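Local coordinates for hypothetical protein TTHA0303 (Thermus thermophilus, PDB 2YQY) that is of unknown function but, as a DinB-like four-helix bundle protein with an exposed histidine triad, may bind a metal ion, at residues Leu24-Leu27 with Leu28-Asp32; Ala51-Val54 with Ala55-Asp59; Val64-Arg67 with Leu68-Ala72. All coordinates share one frame; numbering follows the deposited sequence.

Interaction 1. Residues Leu24-Leu27 with Leu28-Asp32; sequences LLAL and LREAD
Leu28 turns its side chain back along the helix onto Leu24, one turn earlier. Its CG is anti to its own carbonyl carbon (chi1 -64°), which lays CG 3.4 Å from Leu24 O and brings CD1 to 4.0 Å from Leu24 CG, the two leucines crossing at a slant. Its other methyl, CD2, lies 4.2 Å from CD2 of Leu27, whose side chain leaves by the carbonyl side and folds forward. Both branches of Leu28 thus have a leucine neighbour within its own helix, while Leu106 and Leu113 of helix 106-126 and Leu36 pack on it from outside. With only an alanine here, the space between Leu24, Leu106, Leu113 and Leu36 would probably be left as a gap. On the next flank Leu25 runs alongside Arg29, pointing the same way: the extended arginine chain passes Leu25 O with CG at 3.4 Å, and Leu25 CB then lies over one face of the guanidinium, 3.7 Å from NH1. The backbone bond from Leu28 N to Leu24 O is nearly straight (167°), whereas the one from Ala31 N to Leu27 O is weak, at the point where the helix ends. Ala31 leaves helical geometry, and Asp32 N-caps the following short helix through a weak bond to Ala34 N. This is the last, C-terminal turn of the first long helix of a four-helix bundle.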
loop_
_atom_site.group_PDB
_atom_site.type_symbol
_atom_site.label_atom_id
_atom_site.label_comp_id
_atom_site.label_asym_id
_atom_site.label_seq_id
_atom_site.Cartn_x
_atom_site.Cartn_y
_atom_site.Cartn_z
ATOM N N LEU A 24 2.443 -7.417 -7.344
ATOM C CA LEU A 24 2.818 -6.090 -7.826
ATOM C C LEU A 24 4.284 -6.020 -8.251
ATOM O O LEU A 24 4.595 -5.485 -9.314
ATOM C CB LEU A 24 2.537 -5.003 -6.745
ATOM C CG LEU A 24 3.011 -3.585 -7.139
ATOM C CD1 LEU A 24 2.289 -3.109 -8.396
ATOM C CD2 LEU A 24 2.769 -2.576 -6.004
ATOM N N LEU A 25 5.188 -6.490 -7.393
ATOM C CA LEU A 25 6.617 -6.388 -7.706
ATOM C C LEU A 25 6.960 -7.147 -8.981
ATOM O O LEU A 25 7.760 -6.652 -9.787
ATOM C CB LEU A 25 7.492 -6.869 -6.555
ATOM C CG LEU A 25 7.444 -6.056 -5.272
ATOM C CD1 LEU A 25 8.393 -6.692 -4.264
ATOM C CD2 LEU A 25 7.810 -4.597 -5.523
ATOM N N ALA A 26 6.337 -8.321 -9.170
ATOM C CA ALA A 26 6.590 -9.168 -10.363
ATOM C C ALA A 26 6.062 -8.501 -11.657
ATOM O O ALA A 26 6.745 -8.474 -12.689
ATOM C CB ALA A 26 5.971 -10.565 -10.167
ATOM N N LEU A 27 4.845 -7.969 -11.582
ATOM C CA LEU A 27 4.266 -7.167 -12.654
ATOM C C LEU A 27 5.193 -6.020 -13.071
ATOM O O LEU A 27 5.479 -5.849 -14.278
ATOM C CB LEU A 27 2.881 -6.640 -12.243
ATOM C CG LEU A 27 2.170 -5.747 -13.255
ATOM C CD1 LEU A 27 0.622 -5.749 -13.073
ATOM C CD2 LEU A 27 2.727 -4.311 -13.210
ATOM N N LEU A 28 5.679 -5.239 -12.090
ATOM C CA LEU A 28 6.582 -4.112 -12.426
ATOM C C LEU A 28 7.899 -4.573 -13.074
ATOM O O LEU A 28 8.345 -3.972 -14.059
ATOM C CB LEU A 28 6.881 -3.249 -11.209
ATOM C CG LEU A 28 5.698 -2.501 -10.569
ATOM C CD1 LEU A 28 6.107 -1.977 -9.184
ATOM C CD2 LEU A 28 5.169 -1.369 -11.483
ATOM N N ARG A 29 8.517 -5.612 -12.503
ATOM C CA ARG A 29 9.804 -6.134 -12.975
ATOM C C ARG A 29 9.720 -6.826 -14.341
ATOM O O ARG A 29 10.709 -6.908 -15.053
ATOM C CB ARG A 29 10.407 -7.099 -11.955
ATOM C CG ARG A 29 11.046 -6.428 -10.766
ATOM C CD ARG A 29 11.322 -7.448 -9.666
ATOM N NE ARG A 29 11.863 -6.829 -8.455
ATOM C CZ ARG A 29 11.659 -7.272 -7.214
ATOM N NH1 ARG A 29 10.909 -8.351 -6.985
ATOM N NH2 ARG A 29 12.195 -6.624 -6.190
ATOM N N GLU A 30 8.546 -7.338 -14.694
ATOM C CA GLU A 30 8.378 -8.058 -15.954
ATOM C C GLU A 30 7.792 -7.182 -17.060
ATOM O O GLU A 30 7.819 -7.559 -18.221
ATOM C CB GLU A 30 7.547 -9.328 -15.740
ATOM C CG GLU A 30 8.210 -10.312 -14.779
ATOM C CD GLU A 30 7.282 -11.427 -14.301
ATOM O OE1 GLU A 30 6.171 -11.571 -14.844
ATOM O OE2 GLU A 30 7.667 -12.168 -13.378
ATOM N N ALA A 31 7.281 -6.007 -16.695
ATOM C CA ALA A 31 6.669 -5.086 -17.654
ATOM C C ALA A 31 7.673 -4.517 -18.647
ATOM O O ALA A 31 8.827 -4.253 -18.310
ATOM C CB ALA A 31 5.974 -3.931 -16.930
ATOM N N ASP A 32 7.193 -4.307 -19.866
ATOM C CA ASP A 32 7.918 -3.562 -20.872
ATOM C C ASP A 32 8.164 -2.137 -20.352
ATOM O O ASP A 32 7.213 -1.471 -19.916
ATOM C CB ASP A 32 7.092 -3.567 -22.166
ATOM C CG ASP A 32 7.633 -2.628 -23.222
ATOM O OD1 ASP A 32 8.854 -2.388 -23.258
ATOM O OD2 ASP A 32 6.826 -2.137 -24.033
#

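Interaction 2. Residues Ala51-Val54 with Ala55-Asp59; sequences AEHV and ALVED
His53 and Val57 meet in an i to i+4 CH-pi contact within helix 47-71, near the middle of the bundle. The methyl CG2 of Val57 sits over one face of the His53 imidazole, 4.0 Å from the ring centroid and displaced toward the rim, 25° off the ring normal. Its closest ring atom is His53 CE1, at 3.6 Å. His53 CG is anti to the backbone N (chi1 177°), which swings the ring forward, beside the carbonyl carbon, toward the following turn, and Val57 CG2 lies beside its own backbone N, reaching back to it. The same methyl is 3.4 Å from His53 O, which accepts the bond from Val57 N at 3.0 Å.

The neighbouring flank pairs Glu52 with Leu56, side by side and pointing the same way. Leu56 CG packs 3.3 Å from Glu52 O, and CD1 lies 3.9 Å from Glu52 OE2, an apolar methyl beside a carboxylate rather than a polar partner. Glu58, one turn on from Val54, bends at chi2 and gives OE1 to a salt bridge with Arg117, joining this helix to helix 106-126; its CG brushes Val54 O at 3.3 Å.

Val54 packs on Glu156 and His159 of helix 153-165, and the His53 ring meets those of His155 and His159 at steep angles, with Trp45 beside it. Three histidines gathered from two helices probably make up the exposed triad of this protein; no metal is bound to His155 or His159 here, but the arrangement is consistent with the metal-binding site of DinB-like four-helix bundles.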
loop_
_atom_site.group_PDB
_atom_site.type_symbol
_atom_site.label_atom_id
_atom_site.label_comp_id
_atom_site.label_asym_id
_atom_site.label_seq_id
_atom_site.Cartn_x
_atom_site.Cartn_y
_atom_site.Cartn_z
ATOM N N ALA A 51 2.352 2.854 -8.647
ATOM C CA ALA A 51 3.198 2.155 -7.659
ATOM C C ALA A 51 3.715 3.103 -6.560
ATOM O O ALA A 51 3.712 2.756 -5.393
ATOM C CB ALA A 51 4.365 1.450 -8.364
ATOM N N GLU A 52 4.168 4.297 -6.948
ATOM C CA GLU A 52 4.595 5.315 -5.980
ATOM C C GLU A 52 3.433 5.678 -5.049
ATOM O O GLU A 52 3.628 5.783 -3.830
ATOM C CB GLU A 52 5.165 6.560 -6.706
ATOM C CG GLU A 52 5.245 7.764 -5.819
ATOM C CD GLU A 52 5.445 9.083 -6.541
ATOM O OE1 GLU A 52 5.153 9.203 -7.762
ATOM O OE2 GLU A 52 5.903 10.030 -5.857
ATOM N N HIS A 53 2.221 5.798 -5.603
ATOM C CA HIS A 53 1.013 6.038 -4.793
ATOM C C HIS A 53 0.780 4.947 -3.734
ATOM O O HIS A 53 0.531 5.241 -2.581
ATOM C CB HIS A 53 -0.224 6.144 -5.695
ATOM C CG HIS A 53 -1.517 6.318 -4.943
ATOM N ND1 HIS A 53 -1.831 7.463 -4.248
ATOM C CD2 HIS A 53 -2.573 5.484 -4.788
ATOM C CE1 HIS A 53 -3.014 7.322 -3.673
ATOM N NE2 HIS A 53 -3.494 6.133 -4.003
ATOM N N VAL A 54 0.853 3.688 -4.152
ATOM C CA VAL A 54 0.766 2.574 -3.246
ATOM C C VAL A 54 1.780 2.700 -2.082
ATOM O O VAL A 54 1.403 2.526 -0.922
ATOM C CB VAL A 54 0.949 1.212 -4.003
ATOM C CG1 VAL A 54 1.226 0.065 -3.007
ATOM C CG2 VAL A 54 -0.301 0.929 -4.892
ATOM N N ALA A 55 3.058 2.939 -2.408
ATOM C CA ALA A 55 4.091 3.157 -1.422
ATOM C C ALA A 55 3.754 4.321 -0.461
ATOM O O ALA A 55 3.926 4.187 0.763
ATOM C CB ALA A 55 5.454 3.402 -2.118
ATOM N N LEU A 56 3.308 5.466 -0.984
ATOM C CA LEU A 56 3.048 6.639 -0.088
ATOM C C LEU A 56 1.890 6.300 0.899
ATOM O O LEU A 56 1.943 6.638 2.103
ATOM C CB LEU A 56 2.742 7.904 -0.892
ATOM C CG LEU A 56 3.931 8.351 -1.758
ATOM C CD1 LEU A 56 3.582 9.544 -2.703
ATOM C CD2 LEU A 56 5.161 8.660 -0.874
ATOM N N VAL A 57 0.876 5.605 0.399
ATOM C CA VAL A 57 -0.255 5.263 1.243
ATOM C C VAL A 57 0.179 4.266 2.332
ATOM O O VAL A 57 -0.312 4.349 3.467
ATOM C CB VAL A 57 -1.473 4.784 0.417
ATOM C CG1 VAL A 57 -2.576 4.184 1.323
ATOM C CG2 VAL A 57 -2.045 5.973 -0.452
ATOM N N GLU A 58 1.086 3.347 2.023
ATOM C CA GLU A 58 1.579 2.417 3.057
ATOM C C GLU A 58 2.426 3.148 4.083
ATOM O O GLU A 58 2.369 2.854 5.253
ATOM C CB GLU A 58 2.449 1.314 2.472
ATOM C CG GLU A 58 1.682 0.421 1.542
ATOM C CD GLU A 58 2.113 -1.037 1.557
ATOM O OE1 GLU A 58 3.268 -1.368 1.951
ATOM O OE2 GLU A 58 1.273 -1.845 1.128
ATOM N N ASP A 59 3.201 4.126 3.628
ATOM C CA ASP A 59 3.972 4.952 4.560
ATOM C C ASP A 59 3.047 5.705 5.520
ATOM O O ASP A 59 3.244 5.696 6.722
ATOM C CB ASP A 59 4.895 5.913 3.813
ATOM C CG ASP A 59 5.687 6.788 4.752
ATOM O OD1 ASP A 59 6.765 6.347 5.187
ATOM O OD2 ASP A 59 5.234 7.909 5.071
#

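Interaction 3. Residues Val64-Arg67 with Leu68-Ala72; sequences VLRR and LRRLA
Arg67 and Leu71 cross one turn apart near the C-terminal end of helix 47-71. Arg67 CB lies 3.2 Å from Leu68 N and CG 4.0 Å from the same atom; CG is anti to the backbone N (chi1 -163°), and the chain stays extended through CD to NE, with Phe135 of strand 135-137 touching the side chain. At the tip the guanidinium is turned about the CD-NE bond, and NH1 comes 3.5 Å from Leu71 CD1, at an oblique approach, with CD2 of the same leucine slightly farther off. Leu71 meets it halfway: its CG lies 3.3 Å from Arg67 O, the carbonyl that also accepts the nearly straight bond from Leu71 N (2.9 Å, 174°).

On the buried flank, Val64 and Leu68 lie side by side, with CG1 of Val64 3.8 Å from CD1 of Leu68, toward Phe135 and helix 145-149. On another flank Arg69 NH2 passes 3.6 Å from Arg66 CG, so it touches methylene, not charge; Arg66 NE stays 5.7 Å from Arg69 NH2. Arg70 runs beside Arg66, their guanidinium planes 79° apart.

Arginine nitrogens thus rest on carbon, while the stems of Arg66 and Arg70 run together. Arg66 keeps its charge off Arg69 and Arg70 but close to that of Arg63; the Arg69 salt bridge to Glu123 of helix 106-126 probably eases the repulsion.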
loop_
_atom_site.group_PDB
_atom_site.type_symbol
_atom_site.label_atom_id
_atom_site.label_comp_id
_atom_site.label_asym_id
_atom_site.label_seq_id
_atom_site.Cartn_x
_atom_site.Cartn_y
_atom_site.Cartn_z
ATOM N N VAL A 64 -0.018 6.322 10.831
ATOM C CA VAL A 64 -1.309 6.298 11.547
ATOM C C VAL A 64 -1.242 5.234 12.610
ATOM O O VAL A 64 -1.620 5.474 13.778
ATOM C CB VAL A 64 -2.519 6.050 10.584
ATOM C CG1 VAL A 64 -3.797 5.737 11.406
ATOM C CG2 VAL A 64 -2.733 7.269 9.647
ATOM N N LEU A 65 -0.742 4.044 12.230
ATOM C CA LEU A 65 -0.616 2.971 13.209
ATOM C C LEU A 65 0.294 3.382 14.338
ATOM O O LEU A 65 0.041 3.035 15.498
ATOM C CB LEU A 65 -0.100 1.681 12.553
ATOM C CG LEU A 65 -1.054 0.985 11.536
ATOM C CD1 LEU A 65 -0.442 -0.279 10.888
ATOM C CD2 LEU A 65 -2.360 0.647 12.202
ATOM N N ARG A 66 1.390 4.064 14.033
ATOM C CA ARG A 66 2.287 4.531 15.094
ATOM C C ARG A 66 1.558 5.510 16.015
ATOM O O ARG A 66 1.714 5.448 17.216
ATOM C CB ARG A 66 3.533 5.181 14.506
ATOM C CG ARG A 66 4.579 5.662 15.552
ATOM C CD ARG A 66 5.851 6.195 14.856
ATOM N NE ARG A 66 5.517 7.336 14.005
ATOM C CZ ARG A 66 6.345 7.940 13.156
ATOM N NH1 ARG A 66 7.593 7.532 13.019
ATOM N NH2 ARG A 66 5.923 8.980 12.450
ATOM N N ARG A 67 0.800 6.443 15.461
ATOM C CA ARG A 67 0.019 7.371 16.340
ATOM C C ARG A 67 -1.030 6.614 17.200
ATOM O O ARG A 67 -1.168 6.860 18.414
ATOM C CB ARG A 67 -0.680 8.420 15.489
ATOM C CG ARG A 67 -1.164 9.640 16.250
ATOM C CD ARG A 67 -1.994 10.574 15.313
ATOM N NE ARG A 67 -2.115 11.879 16.006
ATOM C CZ ARG A 67 -3.113 12.202 16.814
ATOM N NH1 ARG A 67 -4.115 11.352 17.001
ATOM N NH2 ARG A 67 -3.124 13.380 17.434
ATOM N N LEU A 68 -1.722 5.648 16.596
ATOM C CA LEU A 68 -2.736 4.879 17.347
ATOM C C LEU A 68 -2.109 4.062 18.496
ATOM O O LEU A 68 -2.731 3.878 19.558
ATOM C CB LEU A 68 -3.544 3.986 16.391
ATOM C CG LEU A 68 -4.505 4.830 15.518
ATOM C CD1 LEU A 68 -5.207 3.969 14.466
ATOM C CD2 LEU A 68 -5.546 5.574 16.405
ATOM N N ARG A 69 -0.867 3.633 18.290
ATOM C CA ARG A 69 -0.130 2.871 19.293
ATOM C C ARG A 69 0.258 3.800 20.431
ATOM O O ARG A 69 0.106 3.447 21.600
ATOM C CB ARG A 69 1.097 2.214 18.668
ATOM C CG ARG A 69 1.777 1.240 19.563
ATOM C CD ARG A 69 3.064 0.636 18.971
ATOM N NE ARG A 69 3.868 1.486 18.055
ATOM C CZ ARG A 69 4.996 2.121 18.393
ATOM N NH1 ARG A 69 5.451 2.078 19.638
ATOM N NH2 ARG A 69 5.702 2.808 17.490
ATOM N N ARG A 70 0.715 4.997 20.089
ATOM C CA ARG A 70 1.122 5.972 21.101
ATOM C C ARG A 70 -0.064 6.447 21.944
ATOM O O ARG A 70 0.062 6.564 23.152
ATOM C CB ARG A 70 1.898 7.125 20.464
ATOM C CG ARG A 70 3.235 6.648 19.877
ATOM C CD ARG A 70 3.884 7.707 19.005
ATOM N NE ARG A 70 5.208 8.016 19.527
ATOM C CZ ARG A 70 5.494 9.054 20.307
ATOM N NH1 ARG A 70 6.732 9.235 20.732
ATOM N NH2 ARG A 70 4.554 9.922 20.655
ATOM N N LEU A 71 -1.210 6.681 21.302
ATOM C CA LEU A 71 -2.492 6.950 21.983
ATOM C C LEU A 71 -2.968 5.804 22.901
ATOM O O LEU A 71 -3.648 6.048 23.906
ATOM C CB LEU A 71 -3.590 7.279 20.957
ATOM C CG LEU A 71 -3.482 8.540 20.073
ATOM C CD1 LEU A 71 -4.401 8.438 18.842
ATOM C CD2 LEU A 71 -3.763 9.847 20.821
ATOM N N ALA A 72 -2.630 4.565 22.545
ATOM C CA ALA A 72 -2.857 3.394 23.409
ATOM C C ALA A 72 -1.935 3.471 24.634
ATOM O O ALA A 72 -2.357 3.185 25.759
#

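How the interactions relate
Interactions 2 and 3 share helix 47-71, their centres about 20 Å apart and their nearest atoms about 5 Å, whereas interaction 1 belongs to helix 10-30. Interactions 1 and 2 meet directly where helices 10-30 and 47-71 pack together, Leu28 CD1 lying 3.9 Å from Ala51 CB. Interactions 1 and 3 lie on opposite sides of the chain's centre, about 34 Å apart between centres, and close the far ends of two helices. Interaction 2, nearest the middle, sets its imidazole beside the histidines of helix 153-165. The two end contacts combine a buried aliphatic flank with an exposed charged one, the charge being far denser in interaction 3.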